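Local coordinates for exopolygalacturonase (Yersinia enterocolitica, PDB 2UVF), which probably hydrolyses pectin-derived polygalacturonate from the chain end as a family 28 glycoside hydrolase, and is bound here to digalacturonic acid, at residues A[328-333]-A[376-381]. Residues are numbered along the deposited sequence; the frame is centred on the assembly and turned at random.
With NI (nickel (II) ion), chain K; ADA (alpha-D-galactopyranuronic acid), chain C; SO4 (sulfate ion), chain I.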
ATOM      1  N   GLN A 328      -7.239  15.805  12.126  1.00 28.87           N
ATOM      2  CA  GLN A 328      -7.693  14.682  12.952  1.00 27.75           C
ATOM      3  C   GLN A 328      -9.140  14.231  12.749  1.00 27.30           C
ATOM      4  O   GLN A 328      -9.480  13.089  13.030  1.00 26.18           O
ATOM      5  CB  GLN A 328      -7.440  14.970  14.456  1.00 27.72           C
ATOM      6  CG  GLN A 328      -6.020  15.398  14.828  1.00 27.86           C
ATOM      7  CD  GLN A 328      -4.943  14.382  14.421  1.00 24.60           C
ATOM      8  OE1 GLN A 328      -3.825  14.751  14.134  1.00 27.61           O
ATOM      9  NE2 GLN A 328      -5.287  13.120  14.399  1.00 26.11           N
ATOM     10  N   ARG A 329      -9.983  15.117  12.252  1.00 28.13           N
ATOM     11  CA  ARG A 329     -11.424  14.892  12.330  1.00 28.96           C
ATOM     12  C   ARG A 329     -12.135  14.527  11.014  1.00 29.06           C
ATOM     13  O   ARG A 329     -13.356  14.386  10.993  1.00 29.92           O
ATOM     14  CB  ARG A 329     -12.112  16.080  13.031  1.00 29.35           C
ATOM     15  CG  ARG A 329     -11.531  16.456  14.416  1.00 29.49           C
ATOM     16  CD  ARG A 329     -11.919  15.462  15.479  1.00 33.05           C
ATOM     17  NE  ARG A 329     -13.357  15.220  15.425  1.00 35.96           N
ATOM     18  CZ  ARG A 329     -13.948  14.112  15.851  1.00 40.28           C
ATOM     19  NH1 ARG A 329     -13.228  13.115  16.374  1.00 40.29           N
ATOM     20  NH2 ARG A 329     -15.273  14.000  15.750  1.00 43.23           N
ATOM     21  N   ARG A 330     -11.386  14.336   9.929  1.00 29.19           N
ATOM     22  CA  ARG A 330     -11.977  13.787   8.680  1.00 28.75           C
ATOM     23  C   ARG A 330     -11.954  12.266   8.741  1.00 29.04           C
ATOM     24  O   ARG A 330     -10.961  11.690   9.169  1.00 29.03           O
ATOM     25  CB  ARG A 330     -11.187  14.249   7.459  1.00 28.91           C
ATOM     26  CG  ARG A 330     -11.048  15.738   7.342  1.00 27.28           C
ATOM     27  CD  ARG A 330     -10.249  16.123   6.122  1.00 25.99           C
ATOM     28  NE  ARG A 330      -8.816  16.222   6.383  1.00 28.43           N
ATOM     29  CZ  ARG A 330      -7.869  15.849   5.521  1.00 28.83           C
ATOM     30  NH1 ARG A 330      -8.199  15.301   4.345  1.00 29.86           N
ATOM     31  NH2 ARG A 330      -6.597  15.998   5.841  1.00 27.99           N
ATOM     32  N   SER A 331     -13.046  11.623   8.335  1.00 29.00           N
ATOM     33  CA  SER A 331     -13.124  10.160   8.287  1.00 29.35           C
ATOM     34  C   SER A 331     -12.278   9.539   7.160  1.00 29.60           C
ATOM     35  O   SER A 331     -12.436   9.879   5.984  1.00 28.82           O
ATOM     36  CB  SER A 331     -14.579   9.703   8.111  1.00 29.85           C
ATOM     37  OG  SER A 331     -15.301   9.655   9.348  1.00 29.09           O
ATOM     38  N   SER A 332     -11.385   8.629   7.537  1.00 29.29           N
ATOM     39  CA  SER A 332     -10.696   7.761   6.583  1.00 29.65           C
ATOM     40  C   SER A 332     -11.687   6.804   5.939  1.00 30.00           C
ATOM     41  O   SER A 332     -12.834   6.666   6.399  1.00 29.87           O
ATOM     42  CB  SER A 332      -9.595   6.964   7.279  1.00 29.31           C
ATOM     43  OG  SER A 332      -8.525   7.819   7.576  1.00 29.28           O
ATOM     44  N   LEU A 333     -11.265   6.141   4.877  1.00 29.69           N
ATOM     45  CA  LEU A 333     -12.176   5.247   4.180  1.00 29.75           C
ATOM     46  C   LEU A 333     -12.386   3.920   4.924  1.00 29.78           C
ATOM     47  O   LEU A 333     -13.505   3.427   5.033  1.00 29.77           O
ATOM     48  CB  LEU A 333     -11.698   5.020   2.737  1.00 29.73           C
ATOM     49  CG  LEU A 333     -12.748   4.374   1.831  1.00 31.18           C
ATOM     50  CD1 LEU A 333     -13.097   5.270   0.634  1.00 30.50           C
ATOM     51  CD2 LEU A 333     -12.306   2.976   1.420  1.00 30.31           C
ATOM     52  N   ASP A 376      -6.648  13.812  -6.324  1.00 23.77           N
ATOM     53  CA  ASP A 376      -5.526  14.127  -5.427  1.00 24.84           C
ATOM     54  C   ASP A 376      -6.071  14.508  -4.033  1.00 24.50           C
ATOM     55  O   ASP A 376      -5.829  15.608  -3.547  1.00 25.71           O
ATOM     56  CB  ASP A 376      -4.715  15.291  -6.012  1.00 23.61           C
ATOM     57  CG  ASP A 376      -3.359  15.429  -5.386  1.00 25.31           C
ATOM     58  OD1 ASP A 376      -2.675  16.441  -5.663  1.00 24.99           O
ATOM     59  OD2 ASP A 376      -2.960  14.530  -4.612  1.00 27.48           O
ATOM     60  N   ALA A 377      -6.816  13.593  -3.421  1.00 24.09           N
ATOM     61  CA  ALA A 377      -7.412  13.799  -2.107  1.00 24.10           C
ATOM     62  C   ALA A 377      -6.335  13.977  -1.021  1.00 24.19           C
ATOM     63  O   ALA A 377      -5.502  13.082  -0.815  1.00 23.72           O
ATOM     64  CB  ALA A 377      -8.350  12.658  -1.781  1.00 22.71           C
ATOM     65  N   ASN A 378      -6.329  15.146  -0.375  1.00 24.66           N
ATOM     66  CA  ASN A 378      -5.313  15.476   0.652  1.00 25.34           C
ATOM     67  C   ASN A 378      -5.261  14.422   1.754  1.00 24.98           C
ATOM     68  O   ASN A 378      -6.281  14.124   2.391  1.00 24.76           O
ATOM     69  CB  ASN A 378      -5.551  16.866   1.247  1.00 26.00           C
ATOM     70  CG  ASN A 378      -4.288  17.471   1.896  1.00 27.34           C
ATOM     71  OD1 ASN A 378      -3.151  17.132   1.556  1.00 27.38           O
ATOM     72  ND2 ASN A 378      -4.497  18.380   2.831  1.00 29.47           N
ATOM     73  N   ASN A 379      -4.065  13.858   1.936  1.00 24.69           N
ATOM     74  CA  ASN A 379      -3.775  12.743   2.853  1.00 24.19           C
ATOM     75  C   ASN A 379      -4.426  11.426   2.466  1.00 23.97           C
ATOM     76  O   ASN A 379      -4.498  10.494   3.284  1.00 23.23           O
ATOM     77  CB  ASN A 379      -4.122  13.108   4.300  1.00 24.32           C
ATOM     78  CG  ASN A 379      -3.533  14.431   4.704  1.00 25.32           C
ATOM     79  OD1 ASN A 379      -4.271  15.344   5.050  1.00 24.75           O
ATOM     80  ND2 ASN A 379      -2.197  14.567   4.598  1.00 21.62           N
ATOM     81  N   GLY A 380      -4.882  11.335   1.224  1.00 23.47           N
ATOM     82  CA  GLY A 380      -5.549  10.126   0.775  1.00 25.23           C
ATOM     83  C   GLY A 380      -4.546   9.100   0.308  1.00 26.35           C
ATOM     84  O   GLY A 380      -4.409   8.866  -0.918  1.00 25.94           O
ATOM     85  N   ASP A 381      -3.828   8.498   1.261  1.00 26.74           N
ATOM     86  CA  ASP A 381      -2.858   7.452   0.907  1.00 28.07           C
ATOM     87  C   ASP A 381      -3.598   6.172   0.566  1.00 27.78           C
ATOM     88  O   ASP A 381      -4.743   6.007   0.966  1.00 27.58           O
ATOM     89  CB  ASP A 381      -1.702   7.253   1.929  1.00 27.79           C
ATOM     90  CG  ASP A 381      -2.126   7.387   3.359  1.00 31.29           C
ATOM     91  OD1 ASP A 381      -3.321   7.074   3.655  1.00 32.25           O
ATOM     92  OD2 ASP A 381      -1.246   7.785   4.188  1.00 28.38           O
TER
HETATM   93 NI    NI K1614      -1.092  14.159  -3.693  1.00 34.33          NI
HETATM   94  C1  ADA C   1       1.425  11.907   4.632  1.00 47.05           C
HETATM   95  C2  ADA C   1       0.248  11.277   5.406  1.00 45.97           C
HETATM   96  C3  ADA C   1       0.048  12.129   6.680  1.00 47.22           C
HETATM   97  C4  ADA C   1       1.228  11.785   7.605  1.00 49.04           C
HETATM   98  C5  ADA C   1       2.499  12.259   6.878  1.00 49.86           C
HETATM   99  C6  ADA C   1       3.769  11.899   7.684  1.00 51.33           C
HETATM  100  O1  ADA C   1       1.233  13.321   4.334  1.00 47.38           O
HETATM  101  O2  ADA C   1      -0.923  11.159   4.631  1.00 40.15           O
HETATM  102  O3  ADA C   1      -1.253  11.957   7.294  1.00 46.12           O
HETATM  103  O4  ADA C   1       1.310  10.341   7.706  1.00 49.77           O
HETATM  104  O5  ADA C   1       2.592  11.717   5.489  1.00 49.61           O
HETATM  105  O6B ADA C   1       4.256  10.749   7.534  1.00 51.73           O
HETATM  106  O6A ADA C   1       4.251  12.778   8.443  1.00 52.09           O
HETATM  107  S   SO4 I1612      -0.097  17.781   3.673  1.00104.95           S
HETATM  108  O1  SO4 I1612      -0.301  17.240   2.330  1.00105.14           O
HETATM  109  O2  SO4 I1612       0.685  19.008   3.552  1.00105.07           O
HETATM  110  O3  SO4 I1612      -1.383  18.101   4.290  1.00105.14           O
HETATM  111  O4  SO4 I1612       0.607  16.796   4.499  1.00104.34           O
HETATM  112  O   HOH W   1      -0.260  15.708  -5.022  1.00 27.23           O
HETATM  113  O   HOH W   2      -0.943  12.407  -5.348  1.00 26.55           O
HETATM  114  O   HOH W   3      -1.485  15.991  -2.032  1.00 38.66           O
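Arg330 reaches across to Asn378 and Asn379 with one guanidinium group, and both hydrogen bonds between 328-333 and 376-381 come from it. Its CB points toward the other loop. CG stands anti to the carbonyl carbon, CD continues in extended fashion, and the chain then bends about the CG-CD bond. The side chain packs on Trp274, Phe354 and helix 307-317. NE turns back to Tyr326 O, while the Tyr326 ring makes a cation-pi contact with the arginine. From CZ the two terminal nitrogens diverge to separate acceptors. Arg330 NH1 donates to the backbone O of Asn378 at 3.0 Å, nearly straight at 168° but from above the carbonyl plane, and it also bonds Ala353 O. Arg330 NH2 donates to Asn379 OD1 at a modelled 2.5 Å, a length short enough to be doubtful, along a more bent path (144°) that lies in the amide's carbonyl plane. Both acceptors sit at the guanidinium edge, in its plane, although the guanidinium and amide planes are themselves inclined by 47°.

The gripped carbonyl belongs to the central peptide of the type II turn Ala377-Gly380, closed by Gly380 N to Ala377 O at 2.8 Å. This turn connects strands 371-373 and 383-386 of the parallel beta-helix. Asn379 and Asp381 belong to the glycan pocket, and Asp381 OD2 accepts a weak, 3.4 Å hydrogen bond from O2 of the galacturonate. Upstream, Asp376 OD2 binds nickel at 2.1 Å, as does Gly401 O. Asn379 ND2 lies 3.6 Å from galacturonate O2, a proximity only. NH1 thus holds the turn's backbone while NH2 probably orients the Asn379 amide, OD1 toward the arginine and ND2 toward the sugar, consistent with Arg330 acting as a second-shell residue that positions the pocket wall.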